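Long-range contacts in peptidase M16 inactive domain family protein (Pseudomonas fluorescens, PDB 3GWB), which is of uncertain function, being related to the M16 family of metallopeptidases but named for an inactive domain, and may have hydrolase activity: residues R158-H163 with A255-D260; L227-Q232 with P305-G310; K237-H242 with K412-S417. One frame throughout, in Å; residues are numbered along the deposited sequence.

Interaction 1: residues R158-H163 with A255-D260; sequences RLYGTH and AQLGID
Tyr160 and Leu257 each hold CG anti to their own carbonyl carbon, beside the backbone N (chi1 -69° and -66°), and across this contact the two side chains cross obliquely. The setting is a helix laid on a beta-sheet: the C-terminal turn of helix 147-160 meets strand 249-257 near residues 255-257, in the mixed sheet of the C-terminal half. Methyl CD2 of Leu257 comes to 3.8 Å from CE1 of Tyr160, slanted against the ring. The phenol is polar only at its tip, where OH is hydrogen-bonded to Arg309 O, a bond that limits how far the ring tip can move. Leu159 is the greater contributor of buried surface. A nearly eclipsed chi1 of -130° places its CG so that CD1 and CD2 both come to 4.1 Å from Ala255 CB; CD1 also rests 3.8 Å from Ala255 O. The same side chain touches Pro311 and Val414, so the helix end meets several strands of one sheet. No hydrogen bond joins the two segments. Gly161, the first residue past the helix, takes the second position of a type II' turn, which suits its positive phi; His163 N closes the turn by donating to Tyr160 O at 2.8 Å.

Interaction 2: residues L227-Q232 with P305-G310; sequences LAKIEQ and PMQARG
Gln307 and Gln232, the two residues with most surface buried here, show how two irregular segments can be joined by two reciprocal side-chain-to-backbone bonds: each glutamine reaches across to a backbone N-H of the other segment. Residues 227-232 run in a polyproline II conformation, part of the connector that leads from helix 207-220 to strand 239-244. Their partner, segment 305-310, belongs to the loop between strands 299-303 and 311-319. Gln307 has CG anti to the backbone N (chi1 -166°) and is extended beyond it, crossing Lys229 and Ile230 at about a right angle. Its OE1 accepts from Ile230 N at 3.0 Å, the donor tilted 33° from the carbonyl plane. The lysine contributes its aliphatic stem to the same amide, with Gln307 NE2 3.5 Å from Lys229 CG. Gln232 works differently: its chain bends at chi2 (-75°), and OE1 receives Arg309 N at 2.7 Å, in the carbonyl plane and on a lone pair.

Ala308, third in buried surface, sits between the two bonds. Its CB points toward the connector and lies 3.2 Å from Gln232 OE1 and 3.6 Å from Glu231 O, while its own N is bonded to Tyr165 OH. Nearby, Gln307 N is held by Asp93 OD2. The guanidinium of Arg309 turns away to Gly258 O and Glu235, its plane perpendicular to the Gln232 amide. It is the arginine stem that touches that amide, with Arg309 CG 3.7 Å from both Gln232 OE1 and Gln232 NE2.

Interaction 3: residues K237-H242 with K412-S417; sequences KASIGH and KMVIVS
Ile240 and Ile415 lie side by side and point the same way, CG1 of Ile240 resting 4.0 Å from CB of Ile415. Both set CG1 beside the backbone N, and both project from the same face of the sheet, the one on which Ile415 packs against Leu327 and Gln331 of helix 323-340. Two residues on, the same face carries a polar pair. His242 has CG anti to the backbone N (chi1 178°), and Ser417 OG lies at the edge of its imidazole, in the ring plane. His242 ND1 and Ser417 OG are 3.0 Å apart in an almost straight hydrogen bond (172°) that either partner could donate. The far nitrogen of the ring, NE2, is hydrogen-bonded to Glu244.

The two strands pair in parallel at the margin of a mixed five-stranded sheet, where strand 239-244 is outermost within the chain and 414-419 is its neighbour; the N-to-C directions of segments 239-242 and 414-417 differ by 9°. Ile415 is bonded through both its N-H and its C=O, its N donating to Ser239 O at 2.8 Å and its O accepting from Gly241 N at 2.8 Å. Gly241 O then receives Ser417 N at 3.0 Å, and the same oxygen lies 3.3 Å from Val416 CA in a CA-H...O contact. Ser239 and Val414 occupy the opposite face, with Ser239 OG 3.8 Å from Val414 CG1. That face is covered by helix 147-160: Val414 touches Leu155 and Leu159, Val416 touches Leu155 and Arg158, and Ser239 OG takes a weak hydrogen bond from Arg158 NH1.

Read from the N terminus, the three contacts all open before any closes: 158-163, 227-232 and 237-242 come first, and 255-260, 305-310 and 412-417 follow in the same order. Interaction 1 closes a loop of 91 intervening residues, interaction 2 one of 72 and interaction 3 one of 169, and each pair crosses; none nests. Interactions 1 and 3 share one sheet, in which strands 249-257 and 414-419 are neighbours, Ala255 O probably accepting from Val414 N. Interactions 1 and 2 touch where Gly258 N probably bonds to Gly310 O. Interaction 1 sets helix 147-160 on the sheet, interaction 2 ties the connector to the loop before strand 311-319, and interaction 3 adds strand 239-244 at its margin.

Interaction 1: residues R158-H163 with A255-D260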
loop_
_atom_site.group_PDB
_atom_site.type_symbol
_atom_site.label_atom_id
_atom_site.label_comp_id
_atom_site.label_asym_id
_atom_site.label_seq_id
_atom_site.Cartn_x
_atom_site.Cartn_y
_atom_site.Cartn_z
ATOM N N ARG A 158 -15.019 23.851 0.535
ATOM C CA ARG A 158 -14.903 25.301 0.676
ATOM C C ARG A 158 -14.119 25.918 -0.477
ATOM O O ARG A 158 -14.415 27.022 -0.930
ATOM C CB ARG A 158 -14.217 25.641 2.004
ATOM C CG ARG A 158 -15.093 25.436 3.237
ATOM C CD ARG A 158 -14.256 25.354 4.503
ATOM N NE ARG A 158 -15.082 25.205 5.698
ATOM C CZ ARG A 158 -15.620 26.220 6.364
ATOM N NH1 ARG A 158 -15.412 27.463 5.954
ATOM N NH2 ARG A 158 -16.376 25.994 7.431
ATOM N N LEU A 159 -13.127 25.180 -0.959
ATOM C CA LEU A 159 -12.266 25.634 -2.043
ATOM C C LEU A 159 -12.940 25.656 -3.417
ATOM O O LEU A 159 -12.799 26.623 -4.170
ATOM C CB LEU A 159 -11.033 24.728 -2.114
ATOM C CG LEU A 159 -9.626 25.326 -2.162
ATOM C CD1 LEU A 159 -9.355 26.103 -0.890
ATOM C CD2 LEU A 159 -8.599 24.202 -2.316
ATOM N N TYR A 160 -13.671 24.592 -3.739
ATOM C CA TYR A 160 -14.320 24.467 -5.047
ATOM C C TYR A 160 -15.843 24.639 -5.136
ATOM O O TYR A 160 -16.391 24.686 -6.236
ATOM C CB TYR A 160 -13.936 23.118 -5.650
ATOM C CG TYR A 160 -12.486 23.032 -6.059
ATOM C CD1 TYR A 160 -12.057 23.575 -7.265
ATOM C CD2 TYR A 160 -11.541 22.415 -5.240
ATOM C CE1 TYR A 160 -10.724 23.509 -7.659
ATOM C CE2 TYR A 160 -10.191 22.343 -5.627
ATOM C CZ TYR A 160 -9.798 22.895 -6.841
ATOM O OH TYR A 160 -8.483 22.840 -7.246
ATOM N N GLY A 161 -16.530 24.716 -4.004
ATOM C CA GLY A 161 -17.977 24.887 -4.047
ATOM C C GLY A 161 -18.718 23.858 -4.895
ATOM O O GLY A 161 -18.724 22.668 -4.570
ATOM N N THR A 162 -19.346 24.302 -5.982
ATOM C CA THR A 162 -20.099 23.394 -6.848
ATOM C C THR A 162 -19.279 22.853 -8.014
ATOM O O THR A 162 -19.792 22.116 -8.863
ATOM C CB THR A 162 -21.366 24.071 -7.421
ATOM O OG1 THR A 162 -21.016 25.334 -8.001
ATOM C CG2 THR A 162 -22.393 24.287 -6.328
ATOM N N HIS A 163 -18.007 23.228 -8.054
ATOM C CA HIS A 163 -17.113 22.782 -9.110
ATOM C C HIS A 163 -16.921 21.264 -9.014
ATOM O O HIS A 163 -16.877 20.708 -7.918
ATOM C CB HIS A 163 -15.765 23.481 -8.967
ATOM C CG HIS A 163 -14.801 23.152 -10.058
ATOM N ND1 HIS A 163 -14.770 23.836 -11.252
ATOM C CD2 HIS A 163 -13.858 22.187 -10.148
ATOM C CE1 HIS A 163 -13.844 23.309 -12.032
ATOM N NE2 HIS A 163 -13.275 22.306 -11.387
ATOM N N ALA A 255 -5.160 26.081 2.504
ATOM C CA ALA A 255 -5.161 25.948 1.061
ATOM C C ALA A 255 -5.838 27.100 0.345
ATOM O O ALA A 255 -6.533 27.914 0.950
ATOM C CB ALA A 255 -5.846 24.633 0.668
ATOM N N GLN A 256 -5.608 27.140 -0.962
ATOM C CA GLN A 256 -6.184 28.127 -1.857
ATOM C C GLN A 256 -5.950 27.561 -3.238
ATOM O O GLN A 256 -5.234 26.566 -3.383
ATOM C CB GLN A 256 -5.505 29.489 -1.707
ATOM C CG GLN A 256 -3.994 29.494 -1.826
ATOM C CD GLN A 256 -3.426 30.897 -1.647
ATOM O OE1 GLN A 256 -3.413 31.703 -2.585
ATOM N NE2 GLN A 256 -2.981 31.201 -0.434
ATOM N N LEU A 257 -6.557 28.167 -4.250
ATOM C CA LEU A 257 -6.393 27.674 -5.605
ATOM C C LEU A 257 -4.959 27.833 -6.076
ATOM O O LEU A 257 -4.361 28.898 -5.929
ATOM C CB LEU A 257 -7.334 28.412 -6.558
ATOM C CG LEU A 257 -8.828 28.167 -6.345
ATOM C CD1 LEU A 257 -9.628 28.924 -7.404
ATOM C CD2 LEU A 257 -9.114 26.674 -6.436
ATOM N N GLY A 258 -4.410 26.761 -6.634
ATOM C CA GLY A 258 -3.049 26.797 -7.129
ATOM C C GLY A 258 -3.061 27.034 -8.623
ATOM O O GLY A 258 -3.875 27.807 -9.129
ATOM N N ILE A 259 -2.169 26.360 -9.338
ATOM C CA ILE A 259 -2.095 26.516 -10.783
ATOM C C ILE A 259 -2.647 25.288 -11.494
ATOM O O ILE A 259 -2.889 24.255 -10.869
ATOM C CB ILE A 259 -0.634 26.698 -11.245
ATOM C CG1 ILE A 259 0.202 25.507 -10.766
ATOM C CG2 ILE A 259 -0.072 28.005 -10.704
ATOM C CD1 ILE A 259 1.518 25.343 -11.498
ATOM N N ASP A 260 -2.867 25.413 -12.800
ATOM C CA ASP A 260 -3.320 24.279 -13.589
ATOM C C ASP A 260 -2.019 23.689 -14.135
ATOM O O ASP A 260 -1.004 24.384 -14.209
ATOM C CB ASP A 260 -4.270 24.702 -14.720
ATOM C CG ASP A 260 -3.742 25.861 -15.532
ATOM O OD1 ASP A 260 -2.549 25.847 -15.894
ATOM O OD2 ASP A 260 -4.534 26.786 -15.819
#

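Interaction 2: residues L227-Q232 with P305-G310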
loop_
_atom_site.group_PDB
_atom_site.type_symbol
_atom_site.label_atom_id
_atom_site.label_comp_id
_atom_site.label_asym_id
_atom_site.label_seq_id
_atom_site.Cartn_x
_atom_site.Cartn_y
_atom_site.Cartn_z
ATOM N N LEU A 227 -14.108 13.979 -24.243
ATOM C CA LEU A 227 -15.105 14.723 -23.492
ATOM C C LEU A 227 -14.620 16.161 -23.393
ATOM O O LEU A 227 -13.424 16.421 -23.515
ATOM C CB LEU A 227 -15.280 14.120 -22.095
ATOM C CG LEU A 227 -15.798 12.677 -22.081
ATOM C CD1 LEU A 227 -15.959 12.211 -20.645
ATOM C CD2 LEU A 227 -17.121 12.591 -22.836
ATOM N N ALA A 228 -15.545 17.092 -23.183
ATOM C CA ALA A 228 -15.183 18.500 -23.074
ATOM C C ALA A 228 -14.404 18.751 -21.792
ATOM O O ALA A 228 -14.613 18.083 -20.780
ATOM C CB ALA A 228 -16.434 19.364 -23.104
ATOM N N LYS A 229 -13.500 19.722 -21.839
ATOM C CA LYS A 229 -12.696 20.051 -20.673
ATOM C C LYS A 229 -13.531 20.768 -19.623
ATOM O O LYS A 229 -14.487 21.475 -19.951
ATOM C CB LYS A 229 -11.509 20.918 -21.086
ATOM C CG LYS A 229 -10.522 20.190 -21.984
ATOM C CD LYS A 229 -9.360 21.084 -22.373
ATOM C CE LYS A 229 -8.348 20.321 -23.207
ATOM N NZ LYS A 229 -7.191 21.185 -23.557
ATOM N N ILE A 230 -13.164 20.572 -18.361
ATOM C CA ILE A 230 -13.869 21.186 -17.242
ATOM C C ILE A 230 -13.507 22.665 -17.148
ATOM O O ILE A 230 -12.376 23.063 -17.440
ATOM C CB ILE A 230 -13.530 20.455 -15.910
ATOM C CG1 ILE A 230 -14.338 19.155 -15.808
ATOM C CG2 ILE A 230 -13.863 21.332 -14.711
ATOM C CD1 ILE A 230 -14.077 18.157 -16.909
ATOM N N GLU A 231 -14.479 23.479 -16.754
ATOM C CA GLU A 231 -14.262 24.914 -16.639
ATOM C C GLU A 231 -13.432 25.250 -15.409
ATOM O O GLU A 231 -13.218 24.402 -14.548
ATOM C CB GLU A 231 -15.607 25.641 -16.584
ATOM C CG GLU A 231 -16.512 25.309 -17.761
ATOM C CD GLU A 231 -17.630 26.313 -17.955
ATOM O OE1 GLU A 231 -18.400 26.545 -16.993
ATOM O OE2 GLU A 231 -17.737 26.866 -19.074
ATOM N N GLN A 232 -12.956 26.487 -15.342
ATOM C CA GLN A 232 -12.146 26.944 -14.216
ATOM C C GLN A 232 -13.022 27.296 -13.022
ATOM O O GLN A 232 -14.103 27.854 -13.183
ATOM C CB GLN A 232 -11.327 28.170 -14.623
ATOM C CG GLN A 232 -10.192 27.862 -15.578
ATOM C CD GLN A 232 -9.026 27.179 -14.889
ATOM O OE1 GLN A 232 -9.215 26.321 -14.023
ATOM N NE2 GLN A 232 -7.812 27.547 -15.276
ATOM N N PRO A 305 -1.538 20.435 -9.562
ATOM C CA PRO A 305 -2.006 20.992 -10.836
ATOM C C PRO A 305 -2.868 20.001 -11.606
ATOM O O PRO A 305 -2.486 18.844 -11.789
ATOM C CB PRO A 305 -0.708 21.310 -11.573
ATOM C CG PRO A 305 0.262 21.578 -10.462
ATOM C CD PRO A 305 -0.067 20.473 -9.492
HETATM N N MSE A 306 -4.028 20.458 -12.063
HETATM C CA MSE A 306 -4.935 19.607 -12.813
HETATM C C MSE A 306 -5.367 20.338 -14.072
HETATM O O MSE A 306 -4.848 21.415 -14.369
HETATM C CB MSE A 306 -6.147 19.256 -11.956
HETATM C CG MSE A 306 -5.790 18.519 -10.674
HETATM SE SE MSE A 306 -7.247 17.948 -9.770
HETATM C CE MSE A 306 -7.506 19.295 -8.683
ATOM N N GLN A 307 -6.306 19.753 -14.816
ATOM C CA GLN A 307 -6.788 20.367 -16.048
ATOM C C GLN A 307 -7.217 21.786 -15.717
ATOM O O GLN A 307 -6.861 22.730 -16.414
ATOM C CB GLN A 307 -7.966 19.575 -16.614
ATOM C CG GLN A 307 -8.327 19.926 -18.047
ATOM C CD GLN A 307 -9.425 19.025 -18.597
ATOM O OE1 GLN A 307 -10.584 19.114 -18.184
ATOM N NE2 GLN A 307 -9.058 18.141 -19.526
ATOM N N ALA A 308 -7.992 21.926 -14.649
ATOM C CA ALA A 308 -8.426 23.238 -14.196
ATOM C C ALA A 308 -7.511 23.546 -13.017
ATOM O O ALA A 308 -6.702 22.701 -12.627
ATOM C CB ALA A 308 -9.879 23.195 -13.748
ATOM N N ARG A 309 -7.627 24.738 -12.444
ATOM C CA ARG A 309 -6.776 25.096 -11.319
ATOM C C ARG A 309 -6.864 24.097 -10.175
ATOM O O ARG A 309 -7.928 23.899 -9.572
ATOM C CB ARG A 309 -7.117 26.492 -10.803
ATOM C CG ARG A 309 -6.671 27.606 -11.730
ATOM C CD ARG A 309 -7.047 28.958 -11.161
ATOM N NE ARG A 309 -6.200 29.360 -10.042
ATOM C CZ ARG A 309 -6.477 30.380 -9.236
ATOM N NH1 ARG A 309 -7.582 31.087 -9.427
ATOM N NH2 ARG A 309 -5.650 30.707 -8.253
ATOM N N GLY A 310 -5.734 23.457 -9.893
ATOM C CA GLY A 310 -5.675 22.493 -8.817
ATOM C C GLY A 310 -5.390 23.250 -7.538
ATOM O O GLY A 310 -5.090 24.438 -7.583
#

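Interaction 3: residues K237-H242 with K412-S417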
loop_
_atom_site.group_PDB
_atom_site.type_symbol
_atom_site.label_atom_id
_atom_site.label_comp_id
_atom_site.label_asym_id
_atom_site.label_seq_id
_atom_site.Cartn_x
_atom_site.Cartn_y
_atom_site.Cartn_z
ATOM N N LYS A 237 -13.682 32.664 -1.226
ATOM C CA LYS A 237 -13.369 33.694 -0.239
ATOM C C LYS A 237 -12.610 33.039 0.914
ATOM O O LYS A 237 -12.837 31.870 1.230
ATOM C CB LYS A 237 -14.655 34.341 0.289
ATOM C CG LYS A 237 -15.648 33.347 0.874
ATOM C CD LYS A 237 -16.819 34.043 1.560
ATOM C CE LYS A 237 -17.851 33.029 2.037
ATOM N NZ LYS A 237 -17.247 31.984 2.923
ATOM N N ALA A 238 -11.700 33.784 1.534
ATOM C CA ALA A 238 -10.931 33.249 2.651
ATOM C C ALA A 238 -11.881 32.907 3.794
ATOM O O ALA A 238 -12.829 33.643 4.065
ATOM C CB ALA A 238 -9.895 34.273 3.116
ATOM N N SER A 239 -11.632 31.785 4.457
ATOM C CA SER A 239 -12.477 31.384 5.572
ATOM C C SER A 239 -11.767 30.374 6.459
ATOM O O SER A 239 -10.799 29.740 6.039
ATOM C CB SER A 239 -13.796 30.789 5.063
ATOM O OG SER A 239 -13.589 29.578 4.354
ATOM N N ILE A 240 -12.250 30.238 7.687
ATOM C CA ILE A 240 -11.679 29.295 8.635
ATOM C C ILE A 240 -12.788 28.418 9.192
ATOM O O ILE A 240 -13.832 28.914 9.624
ATOM C CB ILE A 240 -10.972 30.019 9.802
ATOM C CG1 ILE A 240 -9.770 30.800 9.270
ATOM C CG2 ILE A 240 -10.512 29.010 10.848
ATOM C CD1 ILE A 240 -8.959 31.492 10.345
ATOM N N GLY A 241 -12.560 27.112 9.167
ATOM C CA GLY A 241 -13.545 26.177 9.668
ATOM C C GLY A 241 -12.921 25.196 10.637
ATOM O O GLY A 241 -11.731 24.883 10.544
ATOM N N HIS A 242 -13.725 24.709 11.576
ATOM C CA HIS A 242 -13.238 23.759 12.560
ATOM C C HIS A 242 -14.193 22.591 12.687
ATOM O O HIS A 242 -15.404 22.778 12.772
ATOM C CB HIS A 242 -13.085 24.428 13.929
ATOM C CG HIS A 242 -12.630 23.493 15.008
ATOM N ND1 HIS A 242 -11.345 22.996 15.068
ATOM C CD2 HIS A 242 -13.297 22.946 16.050
ATOM C CE1 HIS A 242 -11.240 22.180 16.105
ATOM N NE2 HIS A 242 -12.410 22.133 16.716
ATOM N N LYS A 412 -5.842 34.910 0.752
ATOM C CA LYS A 412 -6.783 34.006 0.098
ATOM C C LYS A 412 -6.876 32.610 0.699
ATOM O O LYS A 412 -7.667 31.786 0.232
ATOM C CB LYS A 412 -6.435 33.877 -1.388
ATOM C CG LYS A 412 -6.536 35.165 -2.189
ATOM C CD LYS A 412 -6.301 34.875 -3.659
ATOM C CE LYS A 412 -6.555 36.091 -4.550
ATOM N NZ LYS A 412 -5.592 37.192 -4.293
HETATM N N MSE A 413 -6.084 32.344 1.730
HETATM C CA MSE A 413 -6.081 31.025 2.355
HETATM C C MSE A 413 -7.383 30.616 3.022
HETATM O O MSE A 413 -8.033 31.406 3.715
HETATM C CB MSE A 413 -4.937 30.912 3.371
HETATM C CG MSE A 413 -3.585 30.572 2.751
HETATM SE SE MSE A 413 -3.451 28.858 2.163
HETATM C CE MSE A 413 -1.735 28.512 2.557
ATOM N N VAL A 414 -7.756 29.366 2.773
ATOM C CA VAL A 414 -8.944 28.758 3.350
ATOM C C VAL A 414 -8.361 27.772 4.346
ATOM O O VAL A 414 -7.546 26.918 3.983
ATOM C CB VAL A 414 -9.755 27.991 2.293
ATOM C CG1 VAL A 414 -10.950 27.307 2.946
ATOM C CG2 VAL A 414 -10.213 28.945 1.207
ATOM N N ILE A 415 -8.760 27.893 5.603
ATOM C CA ILE A 415 -8.224 27.022 6.628
ATOM C C ILE A 415 -9.267 26.122 7.274
ATOM O O ILE A 415 -10.375 26.549 7.588
ATOM C CB ILE A 415 -7.536 27.859 7.702
ATOM C CG1 ILE A 415 -6.517 28.784 7.033
ATOM C CG2 ILE A 415 -6.861 26.957 8.722
ATOM C CD1 ILE A 415 -5.980 29.854 7.945
ATOM N N VAL A 416 -8.895 24.863 7.464
ATOM C CA VAL A 416 -9.784 23.896 8.079
ATOM C C VAL A 416 -8.999 23.021 9.036
ATOM O O VAL A 416 -8.017 22.381 8.649
ATOM C CB VAL A 416 -10.458 22.997 7.020
ATOM C CG1 VAL A 416 -11.357 21.978 7.702
ATOM C CG2 VAL A 416 -11.255 23.849 6.047
ATOM N N SER A 417 -9.430 23.003 10.291
ATOM C CA SER A 417 -8.786 22.193 11.310
ATOM C C SER A 417 -9.783 21.188 11.870
ATOM O O SER A 417 -10.986 21.443 11.901
ATOM C CB SER A 417 -8.265 23.079 12.442
ATOM O OG SER A 417 -9.318 23.832 13.013
#